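PDB 1WKR: polyporopepsin from Irpex lacteus, which cleaves proteins as an aspartic endopeptidase of the pepsin (A1) family, with milk-clotting activity and broad specificity. Local coordinates for residues L11-V16 / D99-I104; Y27-D32 / S36-G41; D75-G80 / Q87-A92; Q272-P275 / T280-G283. One frame throughout, in Å; residues are numbered along the deposited sequence.

Contacts 1, 2 and 3 form a continuous group in the N-terminal part of the fold. Contacts 1 and 2 have centres about 8 Å apart and share strand pairing, with Tyr14 O 2.8 Å from Val31 N. Contacts 2 and 3 are about 9 Å apart between centres. There Leu40 O lies 2.9 Å from Ala92 N. Contact 4 does not touch contacts 2 and 3. It packs on contact 1, centres about 17 Å apart, through Leu11 with Ala281 and Trp274. Contact 2 holds the catalytic Asp32, which is hydrogen-bonded to the bound inhibitor. The side chain of Asp13 in contact 1 is about 8 Å from that of Asp32 and about 9 Å from that of Asp212.

Contact 1 of 4, residues L11-V16 / D99-I104; sequences LVDYVV and DGVDGI
Val101 CG1 approaches the carboxylate of Asp13 obliquely, beyond its two oxygens and well out of its plane. The methyl is 4.1 Å from Asp13 OD1, and OD2 is almost as close. This is a loose contact of a methyl with a polar group, not a bond. The oxygens are held elsewhere. OD1 takes a hydrogen bond from Gln10 NE2, and the same amide nitrogen bonds Gly100 O. OD2 accepts a hydrogen bond from a water at 2.6 Å. That water also donates to the backbone O of Asp99, at 2.8 Å. Gln10 and the water therefore tie the buried carboxylate to 99-104 by two separate routes, although no direct hydrogen bond joins the two segments. The apolar part is one methyl pair. Val15 CG1 and Val101 CG1 lie 3.5 Å apart, and the side chains meet at a slant. In both valines this methyl is anti to the carbonyl carbon (chi1 -70° in Val15), which turns it across the gap. Strand 25-32 lies beside both segments, pairing with strand 14-20 on one side and with strand 103-106 on the other. The latter, parallel pairing belongs to the psi loop that carries the catalytic aspartate in pepsin-like proteinases.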
loop_
_atom_site.group_PDB
_atom_site.type_symbol
_atom_site.label_atom_id
_atom_site.label_comp_id
_atom_site.label_asym_id
_atom_site.label_seq_id
_atom_site.Cartn_x
_atom_site.Cartn_y
_atom_site.Cartn_z
ATOM N N LEU A 11 -8.039 8.004 -3.712
ATOM C CA LEU A 11 -7.067 8.690 -4.574
ATOM C C LEU A 11 -5.670 8.609 -4.011
ATOM O O LEU A 11 -4.724 8.181 -4.725
ATOM C CB LEU A 11 -7.420 10.206 -4.813
ATOM C CG LEU A 11 -8.834 10.445 -5.250
ATOM C CD1 LEU A 11 -9.025 11.951 -5.556
ATOM C CD2 LEU A 11 -9.270 9.576 -6.414
ATOM N N VAL A 12 -5.472 8.980 -2.762
ATOM C CA VAL A 12 -4.156 8.894 -2.102
ATOM C C VAL A 12 -3.990 7.605 -1.328
ATOM O O VAL A 12 -2.873 7.244 -0.924
ATOM C CB VAL A 12 -3.855 10.133 -1.235
ATOM C CG1 VAL A 12 -3.825 11.414 -2.140
ATOM C CG2 VAL A 12 -4.847 10.346 -0.111
ATOM N N ASP A 13 -5.093 6.936 -1.011
ATOM C CA ASP A 13 -5.058 5.673 -0.239
ATOM C C ASP A 13 -6.301 4.901 -0.559
ATOM O O ASP A 13 -7.218 5.441 -1.211
ATOM C CB ASP A 13 -4.914 5.966 1.285
ATOM C CG ASP A 13 -6.016 6.869 1.791
ATOM O OD1 ASP A 13 -7.167 6.543 1.701
ATOM O OD2 ASP A 13 -5.618 7.949 2.393
ATOM N N TYR A 14 -6.345 3.644 -0.126
ATOM C CA TYR A 14 -7.574 2.845 -0.103
ATOM C C TYR A 14 -7.963 2.592 1.349
ATOM O O TYR A 14 -7.089 2.433 2.217
ATOM C CB TYR A 14 -7.339 1.441 -0.746
ATOM C CG TYR A 14 -7.701 1.401 -2.218
ATOM C CD1 TYR A 14 -6.782 1.831 -3.199
ATOM C CD2 TYR A 14 -8.920 0.887 -2.630
ATOM C CE1 TYR A 14 -7.132 1.772 -4.572
ATOM C CE2 TYR A 14 -9.243 0.788 -3.965
ATOM C CZ TYR A 14 -8.335 1.207 -4.930
ATOM O OH TYR A 14 -8.651 1.105 -6.262
ATOM N N VAL A 15 -9.286 2.515 1.580
ATOM C CA VAL A 15 -9.809 2.158 2.886
ATOM C C VAL A 15 -10.725 0.988 2.774
ATOM O O VAL A 15 -11.276 0.634 1.733
ATOM C CB VAL A 15 -10.596 3.319 3.519
ATOM C CG1 VAL A 15 -9.610 4.421 3.911
ATOM C CG2 VAL A 15 -11.707 3.852 2.605
ATOM N N VAL A 16 -10.906 0.302 3.919
ATOM C CA VAL A 16 -11.911 -0.738 4.085
ATOM C C VAL A 16 -12.666 -0.412 5.362
ATOM O O VAL A 16 -12.153 0.123 6.323
ATOM C CB VAL A 16 -11.336 -2.173 4.165
ATOM C CG1 VAL A 16 -10.749 -2.616 2.856
ATOM C CG2 VAL A 16 -10.270 -2.263 5.261
ATOM N N ASP A 99 -5.697 12.491 7.748
ATOM C CA ASP A 99 -6.956 13.046 7.200
ATOM C C ASP A 99 -7.639 12.029 6.284
ATOM O O ASP A 99 -6.988 11.308 5.462
ATOM C CB ASP A 99 -6.645 14.317 6.406
ATOM C CG ASP A 99 -6.382 15.485 7.357
ATOM O OD1 ASP A 99 -6.620 15.367 8.553
ATOM O OD2 ASP A 99 -5.976 16.610 6.751
ATOM N N GLY A 100 -8.976 11.939 6.478
ATOM C CA GLY A 100 -9.784 11.080 5.606
ATOM C C GLY A 100 -9.966 9.627 6.085
ATOM O O GLY A 100 -10.647 8.896 5.397
ATOM N N VAL A 101 -9.294 9.247 7.221
ATOM C CA VAL A 101 -9.393 7.864 7.718
ATOM C C VAL A 101 -9.477 7.866 9.246
ATOM O O VAL A 101 -9.154 8.795 9.944
ATOM C CB VAL A 101 -8.198 7.031 7.232
ATOM C CG1 VAL A 101 -8.080 7.042 5.671
ATOM C CG2 VAL A 101 -6.896 7.389 7.874
ATOM N N ASP A 102 -9.948 6.692 9.756
ATOM C CA ASP A 102 -9.964 6.420 11.195
ATOM C C ASP A 102 -8.671 5.895 11.768
ATOM O O ASP A 102 -8.469 5.873 12.946
ATOM C CB ASP A 102 -11.077 5.457 11.544
ATOM C CG ASP A 102 -12.467 6.077 11.496
ATOM O OD1 ASP A 102 -12.716 6.936 12.412
ATOM O OD2 ASP A 102 -13.279 5.779 10.646
ATOM N N GLY A 103 -7.780 5.373 10.877
ATOM C CA GLY A 103 -6.592 4.690 11.317
ATOM C C GLY A 103 -6.126 3.780 10.166
ATOM O O GLY A 103 -6.427 4.042 9.008
ATOM N N ILE A 104 -5.377 2.723 10.551
ATOM C CA ILE A 104 -4.718 1.830 9.578
ATOM C C ILE A 104 -5.138 0.387 9.836
ATOM O O ILE A 104 -5.203 -0.052 11.005
ATOM C CB ILE A 104 -3.170 1.984 9.623
ATOM C CG1 ILE A 104 -2.798 3.331 9.030
ATOM C CG2 ILE A 104 -2.478 0.808 8.923
ATOM C CD1 ILE A 104 -1.263 3.596 8.984
HETATM O O HOH W 1 -7.447 9.649 3.202
#

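Contact 2 of 4, residues Y27-D32 / S36-G41; sequences YSLLVD and SNTWLG
Leu40 and Tyr27 meet at a slant, and the branch end CD2 of Leu40 does the touching, almost exactly above the centre of the Tyr27 ring. The methyl is 3.7 Å from the ring centroid and 4° off the normal, a CH-pi contact on the face. All six ring carbons are thus nearly equally near CD2. The other methyl, Leu40 CD1, lies toward the ring border, 4.0 Å from Tyr27 CE2. Leu40 reaches this place with CG between its backbone N and carbonyl carbon (chi1 58°). Tyr27 OH is hydrogen-bonded to Val47 N, which fixes the far end of the ring. The two segments belong to the psi loop of the pepsin fold, where strand 103-106 lies between strands 25-32 and 39-40. Asp32 closes the first segment. It is an active-site residue, and its OD1 is hydrogen-bonded to a modified residue of the bound inhibitor. Gly34 N and Ser35 OG, in the turn between the segments, bind its carboxylate oxygens. Further along, Leu29 meets Thr38 at about a right angle, with Leu29 CD1 4.1 Å from Thr38 CG2. The threonine hydroxyl serves another partner, Gly106 N. Both methyls of Leu29 lie near Trp39 O, with Leu29 CD2 the closer at 3.6 Å.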
loop_
_atom_site.group_PDB
_atom_site.type_symbol
_atom_site.label_atom_id
_atom_site.label_comp_id
_atom_site.label_asym_id
_atom_site.label_seq_id
_atom_site.Cartn_x
_atom_site.Cartn_y
_atom_site.Cartn_z
ATOM N N TYR A 27 -15.331 1.474 11.469
ATOM C CA TYR A 27 -14.287 2.440 11.284
ATOM C C TYR A 27 -13.766 2.257 9.850
ATOM O O TYR A 27 -13.698 1.136 9.321
ATOM C CB TYR A 27 -13.128 2.199 12.256
ATOM C CG TYR A 27 -13.584 2.293 13.712
ATOM C CD1 TYR A 27 -14.189 1.201 14.322
ATOM C CD2 TYR A 27 -13.425 3.458 14.431
ATOM C CE1 TYR A 27 -14.623 1.251 15.636
ATOM C CE2 TYR A 27 -13.871 3.536 15.817
ATOM C CZ TYR A 27 -14.426 2.413 16.303
ATOM O OH TYR A 27 -14.850 2.453 17.679
ATOM N N SER A 28 -13.309 3.358 9.222
ATOM C CA SER A 28 -12.768 3.272 7.842
ATOM C C SER A 28 -11.246 3.295 7.978
ATOM O O SER A 28 -10.669 4.327 8.304
ATOM C CB SER A 28 -13.323 4.425 7.066
ATOM O OG SER A 28 -12.846 4.320 5.728
ATOM N N LEU A 29 -10.600 2.143 7.767
ATOM C CA LEU A 29 -9.188 1.997 8.007
ATOM C C LEU A 29 -8.433 1.923 6.719
ATOM O O LEU A 29 -8.819 1.250 5.744
ATOM C CB LEU A 29 -8.895 0.745 8.831
ATOM C CG LEU A 29 -9.590 0.697 10.238
ATOM C CD1 LEU A 29 -8.970 -0.406 11.042
ATOM C CD2 LEU A 29 -9.366 2.028 11.030
ATOM N N LEU A 30 -7.266 2.604 6.697
ATOM C CA LEU A 30 -6.408 2.690 5.516
ATOM C C LEU A 30 -5.679 1.363 5.314
ATOM O O LEU A 30 -5.029 0.850 6.226
ATOM C CB LEU A 30 -5.440 3.842 5.762
ATOM C CG LEU A 30 -4.561 4.307 4.571
ATOM C CD1 LEU A 30 -4.171 5.777 4.745
ATOM C CD2 LEU A 30 -3.282 3.452 4.454
ATOM N N VAL A 31 -5.776 0.817 4.120
ATOM C CA VAL A 31 -5.148 -0.478 3.802
ATOM C C VAL A 31 -3.647 -0.290 3.626
ATOM O O VAL A 31 -3.195 0.340 2.651
ATOM C CB VAL A 31 -5.727 -1.095 2.540
ATOM C CG1 VAL A 31 -4.993 -2.380 2.146
ATOM C CG2 VAL A 31 -7.234 -1.339 2.711
ATOM N N ASP A 32 -2.843 -0.847 4.559
ATOM C CA ASP A 32 -1.392 -0.582 4.520
ATOM C C ASP A 32 -0.573 -1.856 4.603
ATOM O O ASP A 32 -0.397 -2.449 5.656
ATOM C CB ASP A 32 -1.042 0.358 5.694
ATOM C CG ASP A 32 0.292 0.978 5.583
ATOM O OD1 ASP A 32 0.928 0.893 4.476
ATOM O OD2 ASP A 32 0.811 1.575 6.566
ATOM N N SER A 36 2.253 -2.551 10.093
ATOM C CA SER A 36 1.702 -3.796 10.606
ATOM C C SER A 36 0.925 -3.642 11.865
ATOM O O SER A 36 0.504 -4.650 12.465
ATOM C CB SER A 36 2.843 -4.812 10.794
ATOM O OG SER A 36 3.538 -4.887 9.532
ATOM N N ASN A 37 0.654 -2.401 12.279
ATOM C CA ASN A 37 -0.174 -2.134 13.461
ATOM C C ASN A 37 -1.527 -1.709 12.981
ATOM O O ASN A 37 -1.674 -0.775 12.166
ATOM C CB ASN A 37 0.437 -0.970 14.273
ATOM C CG ASN A 37 1.701 -1.351 14.972
ATOM O OD1 ASN A 37 2.746 -1.608 14.344
ATOM N ND2 ASN A 37 1.679 -1.485 16.326
ATOM N N THR A 38 -2.573 -2.420 13.433
ATOM C CA THR A 38 -3.967 -2.021 13.172
ATOM C C THR A 38 -4.411 -1.088 14.269
ATOM O O THR A 38 -4.267 -1.470 15.451
ATOM C CB THR A 38 -4.861 -3.245 13.030
ATOM O OG1 THR A 38 -4.521 -3.905 11.801
ATOM C CG2 THR A 38 -6.339 -2.865 12.960
ATOM N N TRP A 39 -4.861 0.107 13.932
ATOM C CA TRP A 39 -5.245 1.085 14.967
ATOM C C TRP A 39 -6.321 1.955 14.464
ATOM O O TRP A 39 -6.562 2.134 13.258
ATOM C CB TRP A 39 -3.999 1.899 15.377
ATOM C CG TRP A 39 -3.416 2.790 14.301
ATOM C CD1 TRP A 39 -2.438 2.487 13.416
ATOM C CD2 TRP A 39 -3.776 4.176 14.074
ATOM N NE1 TRP A 39 -2.153 3.583 12.615
ATOM C CE2 TRP A 39 -2.932 4.650 13.029
ATOM C CE3 TRP A 39 -4.672 5.052 14.668
ATOM C CZ2 TRP A 39 -2.997 5.937 12.538
ATOM C CZ3 TRP A 39 -4.746 6.351 14.188
ATOM C CH2 TRP A 39 -3.887 6.814 13.145
ATOM N N LEU A 40 -6.993 2.590 15.430
ATOM C CA LEU A 40 -8.099 3.506 15.156
ATOM C C LEU A 40 -8.012 4.690 16.151
ATOM O O LEU A 40 -7.181 4.690 17.065
ATOM C CB LEU A 40 -9.470 2.776 15.230
ATOM C CG LEU A 40 -9.786 2.089 16.549
ATOM C CD1 LEU A 40 -10.364 3.060 17.628
ATOM C CD2 LEU A 40 -10.814 0.989 16.274
ATOM N N GLY A 41 -8.858 5.685 15.932
ATOM C CA GLY A 41 -8.907 6.850 16.859
ATOM C C GLY A 41 -8.535 8.098 16.158
ATOM O O GLY A 41 -8.512 9.184 16.836
#

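Contact 3 of 4, residues D75-G80 / Q87-A92; sequences DTVTLG and QSIGVA
Asp75 and Gln87 form an antiparallel hydrogen-bonded pair. Asp75 N donates to Gln87 O at 3.0 Å, with an N-H...O angle of 149°. The return bond, Gln87 N to Asp75 O, is 2.9 Å long but weak, because its angle is only 120°. The pair belongs to the hairpin of strands 67-79 and 82-96. The hairpin is strongly bent, and 75-79 and 87-92 lead away from the pair in different directions, at 93° to each other. Pairing continues on both sides, Val77 with Ile84 and Ile89 with Tyr73.

The polar side chains fold back on their own backbones. Asp75 OD1 accepts Thr76 N at 2.8 Å, on its anti side. The same oxygen is hydrogen-bonded to Thr51 OG1, and OD2 to Tyr46 OH. Gln87 CG is anti to the backbone N, and the chain then bends at chi2. Gln87 NE2 comes round to Ser88 O, at 3.0 Å and close to the amide plane. The amide is also held by Asn131 through OE1 and by Pro126 O through NE2.

Apolar packing lies outside this polar centre. Val77 CG2 leans on the aliphatic root of Gln87, 3.6 Å from Gln87 CB. The same Val77 methyl touches Ile89 CG2 at 4.1 Å. Ile89 CD1 reaches instead to Asp75 CB, 4.2 Å away. Val20 of strand 14-20 backs both Asp75 and Ile89.

Both buried polar ends are well supplied with partners. With Thr76 N donating and two hydroxyls bonded to it, the Asp75 carboxylate is probably ionised, and the Gln87 amide has both donor and acceptor bonds that fix its rotation.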
loop_
_atom_site.group_PDB
_atom_site.type_symbol
_atom_site.label_atom_id
_atom_site.label_comp_id
_atom_site.label_asym_id
_atom_site.label_seq_id
_atom_site.Cartn_x
_atom_site.Cartn_y
_atom_site.Cartn_z
ATOM N N ASP A 75 -9.586 -6.560 21.066
ATOM C CA ASP A 75 -10.995 -6.409 20.767
ATOM C C ASP A 75 -11.384 -7.339 19.617
ATOM O O ASP A 75 -10.482 -7.946 18.958
ATOM C CB ASP A 75 -11.321 -4.933 20.406
ATOM C CG ASP A 75 -12.719 -4.535 20.862
ATOM O OD1 ASP A 75 -13.641 -5.335 20.809
ATOM O OD2 ASP A 75 -12.921 -3.319 21.141
ATOM N N THR A 76 -12.653 -7.490 19.367
ATOM C CA THR A 76 -13.148 -8.309 18.245
ATOM C C THR A 76 -13.179 -7.426 17.030
ATOM O O THR A 76 -13.813 -6.358 17.015
ATOM C CB THR A 76 -14.528 -8.841 18.565
ATOM O OG1 THR A 76 -14.361 -9.786 19.637
ATOM C CG2 THR A 76 -15.133 -9.610 17.393
ATOM N N VAL A 77 -12.528 -7.877 15.959
ATOM C CA VAL A 77 -12.454 -7.126 14.673
ATOM C C VAL A 77 -13.155 -7.897 13.612
ATOM O O VAL A 77 -12.903 -9.139 13.459
ATOM C CB VAL A 77 -10.949 -6.940 14.346
ATOM C CG1 VAL A 77 -10.761 -6.443 12.918
ATOM C CG2 VAL A 77 -10.347 -5.953 15.365
ATOM N N THR A 78 -13.973 -7.241 12.811
ATOM C CA THR A 78 -14.734 -7.880 11.713
ATOM C C THR A 78 -14.334 -7.277 10.400
ATOM O O THR A 78 -14.265 -6.053 10.241
ATOM C CB THR A 78 -16.256 -7.618 11.924
ATOM O OG1 THR A 78 -16.647 -8.132 13.261
ATOM C CG2 THR A 78 -17.068 -8.369 10.984
ATOM N N LEU A 79 -13.999 -8.163 9.463
ATOM C CA LEU A 79 -13.590 -7.809 8.108
ATOM C C LEU A 79 -14.535 -8.603 7.182
ATOM O O LEU A 79 -14.385 -9.805 6.987
ATOM C CB LEU A 79 -12.126 -8.265 7.857
ATOM C CG LEU A 79 -11.118 -7.442 8.671
ATOM C CD1 LEU A 79 -9.727 -8.110 8.708
ATOM C CD2 LEU A 79 -11.003 -6.063 8.025
ATOM N N GLY A 80 -15.494 -7.896 6.615
ATOM C CA GLY A 80 -16.540 -8.610 5.783
ATOM C C GLY A 80 -17.195 -9.621 6.621
ATOM O O GLY A 80 -17.789 -9.247 7.773
ATOM N N GLN A 87 -8.146 -9.616 18.574
ATOM C CA GLN A 87 -7.133 -8.872 17.795
ATOM C C GLN A 87 -6.528 -7.746 18.630
ATOM O O GLN A 87 -7.281 -6.984 19.240
ATOM C CB GLN A 87 -7.803 -8.285 16.548
ATOM C CG GLN A 87 -6.819 -7.417 15.712
ATOM C CD GLN A 87 -5.668 -8.192 15.147
ATOM O OE1 GLN A 87 -5.902 -9.260 14.524
ATOM N NE2 GLN A 87 -4.439 -7.716 15.289
ATOM N N SER A 88 -5.215 -7.662 18.681
ATOM C CA SER A 88 -4.556 -6.535 19.363
ATOM C C SER A 88 -4.612 -5.343 18.396
ATOM O O SER A 88 -4.155 -5.453 17.231
ATOM C CB SER A 88 -3.190 -6.931 19.721
ATOM O OG SER A 88 -2.565 -5.867 20.460
ATOM N N ILE A 89 -5.118 -4.225 18.878
ATOM C CA ILE A 89 -5.247 -2.964 18.122
ATOM C C ILE A 89 -4.683 -1.822 18.913
ATOM O O ILE A 89 -4.745 -1.783 20.179
ATOM C CB ILE A 89 -6.720 -2.681 17.740
ATOM C CG1 ILE A 89 -7.631 -2.507 18.989
ATOM C CG2 ILE A 89 -7.246 -3.808 16.846
ATOM C CD1 ILE A 89 -8.948 -1.959 18.651
ATOM N N GLY A 90 -4.223 -0.799 18.244
ATOM C CA GLY A 90 -3.905 0.490 18.853
ATOM C C GLY A 90 -5.080 1.435 18.811
ATOM O O GLY A 90 -5.933 1.399 17.935
ATOM N N VAL A 91 -5.106 2.307 19.835
ATOM C CA VAL A 91 -6.118 3.361 19.939
ATOM C C VAL A 91 -5.359 4.680 20.158
ATOM O O VAL A 91 -4.723 4.849 21.193
ATOM C CB VAL A 91 -7.131 3.066 21.060
ATOM C CG1 VAL A 91 -8.090 4.245 21.198
ATOM C CG2 VAL A 91 -7.909 1.804 20.690
ATOM N N ALA A 92 -5.434 5.525 19.165
ATOM C CA ALA A 92 -4.546 6.730 19.175
ATOM C C ALA A 92 -5.087 7.806 20.112
ATOM O O ALA A 92 -6.311 8.136 20.057
ATOM C CB ALA A 92 -4.494 7.309 17.735
#

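Contact 4 of 4, residues Q272-P275 / T280-G283; sequences QIWP and TAIG
Trp274 lays its indole across Ile282, and the two side chains run past each other in opposite directions. From Trp274 CB the ring leaves with CG anti to the backbone N (chi1 -178°), which sends it toward 280-283. Trp274 CG has its nearest partner in Ile282 CG1, at 4.1 Å. Next, CD1 and NE1 come closer to that same carbon, with Trp274 NE1 to Ile282 CG1 at 3.7 Å. The NE1 hydrogen is used by Leu278 O, in the loop between the segments. Trp274 CE2 lies 3.8 Å from both Ile282 CG1 and Ile282 CG2. On the six-membered ring Ile282 CG2 takes over. It is 3.6 Å from Trp274 CZ2, and a CH-pi contact puts it 15° off the normal through the ring centroid. CH2 is also near CG2. Ala281 CB meets the ring at its edge, 4.3 Å from Trp274 CZ2. Pro275 CD sits above the opposite face, toward the rim, so the indole is held between proline and isoleucine.

A hydrogen bond from Gly283 N to Thr280 O, 3.1 Å long, closes a type I beta turn with Ala281 and Ile282 at its corners. The whole arrangement is a loop between strands 263-267 and 289-295 that folds round one tryptophan and sets this type I turn against it, away from the catalytic residues of this pepsin-like fold.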
loop_
_atom_site.group_PDB
_atom_site.type_symbol
_atom_site.label_atom_id
_atom_site.label_comp_id
_atom_site.label_asym_id
_atom_site.label_seq_id
_atom_site.Cartn_x
_atom_site.Cartn_y
_atom_site.Cartn_z
ATOM N N GLN A 272 1.306 6.178 -15.624
ATOM C CA GLN A 272 2.302 7.046 -14.970
ATOM C C GLN A 272 1.777 8.399 -14.615
ATOM O O GLN A 272 2.520 9.186 -14.032
ATOM C CB GLN A 272 3.527 7.198 -15.882
ATOM C CG GLN A 272 4.398 5.924 -15.927
ATOM C CD GLN A 272 5.451 6.031 -17.002
ATOM O OE1 GLN A 272 6.337 6.892 -16.945
ATOM N NE2 GLN A 272 5.352 5.215 -18.009
ATOM N N ILE A 273 0.509 8.697 -14.934
ATOM C CA ILE A 273 -0.041 10.053 -14.691
ATOM C C ILE A 273 -1.169 9.992 -13.691
ATOM O O ILE A 273 -1.877 8.989 -13.546
ATOM C CB ILE A 273 -0.448 10.788 -16.011
ATOM C CG1 ILE A 273 -1.830 10.346 -16.514
ATOM C CG2 ILE A 273 0.671 10.634 -17.028
ATOM C CD1 ILE A 273 -2.289 11.122 -17.734
ATOM N N TRP A 274 -1.363 11.125 -12.955
ATOM C CA TRP A 274 -2.481 11.297 -12.054
ATOM C C TRP A 274 -3.783 11.395 -12.862
ATOM O O TRP A 274 -3.727 11.986 -13.984
ATOM C CB TRP A 274 -2.248 12.560 -11.213
ATOM C CG TRP A 274 -3.285 12.856 -10.197
ATOM C CD1 TRP A 274 -4.400 13.577 -10.336
ATOM C CD2 TRP A 274 -3.310 12.344 -8.838
ATOM N NE1 TRP A 274 -5.168 13.569 -9.173
ATOM C CE2 TRP A 274 -4.504 12.811 -8.270
ATOM C CE3 TRP A 274 -2.489 11.508 -8.091
ATOM C CZ2 TRP A 274 -4.917 12.479 -6.910
ATOM C CZ3 TRP A 274 -2.806 11.232 -6.759
ATOM C CH2 TRP A 274 -4.031 11.653 -6.209
ATOM N N PRO A 275 -4.891 10.873 -12.412
ATOM C CA PRO A 275 -6.156 11.002 -13.184
ATOM C C PRO A 275 -6.501 12.461 -13.428
ATOM O O PRO A 275 -6.778 13.230 -12.493
ATOM C CB PRO A 275 -7.181 10.302 -12.277
ATOM C CG PRO A 275 -6.582 10.221 -10.904
ATOM C CD PRO A 275 -5.095 10.080 -11.185
ATOM N N THR A 280 -7.621 18.621 -9.608
ATOM C CA THR A 280 -7.775 19.627 -8.520
ATOM C C THR A 280 -7.525 18.945 -7.200
ATOM O O THR A 280 -7.152 19.681 -6.231
ATOM C CB THR A 280 -9.201 20.234 -8.542
ATOM O OG1 THR A 280 -10.088 19.262 -8.443
ATOM C CG2 THR A 280 -9.355 20.940 -9.726
ATOM N N ALA A 281 -7.651 17.676 -7.083
ATOM C CA ALA A 281 -7.457 16.952 -5.776
ATOM C C ALA A 281 -6.036 17.111 -5.317
ATOM O O ALA A 281 -5.722 16.942 -4.117
ATOM C CB ALA A 281 -7.850 15.508 -5.862
ATOM N N ILE A 282 -5.057 17.314 -6.204
ATOM C CA ILE A 282 -3.624 17.514 -5.899
ATOM C C ILE A 282 -3.112 18.917 -6.163
ATOM O O ILE A 282 -1.951 19.181 -6.156
ATOM C CB ILE A 282 -2.765 16.441 -6.551
ATOM C CG1 ILE A 282 -2.983 16.325 -8.077
ATOM C CG2 ILE A 282 -2.757 15.127 -5.782
ATOM C CD1 ILE A 282 -2.289 17.075 -8.936
ATOM N N GLY A 283 -4.097 19.838 -6.400
ATOM C CA GLY A 283 -3.700 21.291 -6.533
ATOM C C GLY A 283 -3.346 21.669 -7.962
ATOM O O GLY A 283 -2.857 22.666 -8.183
#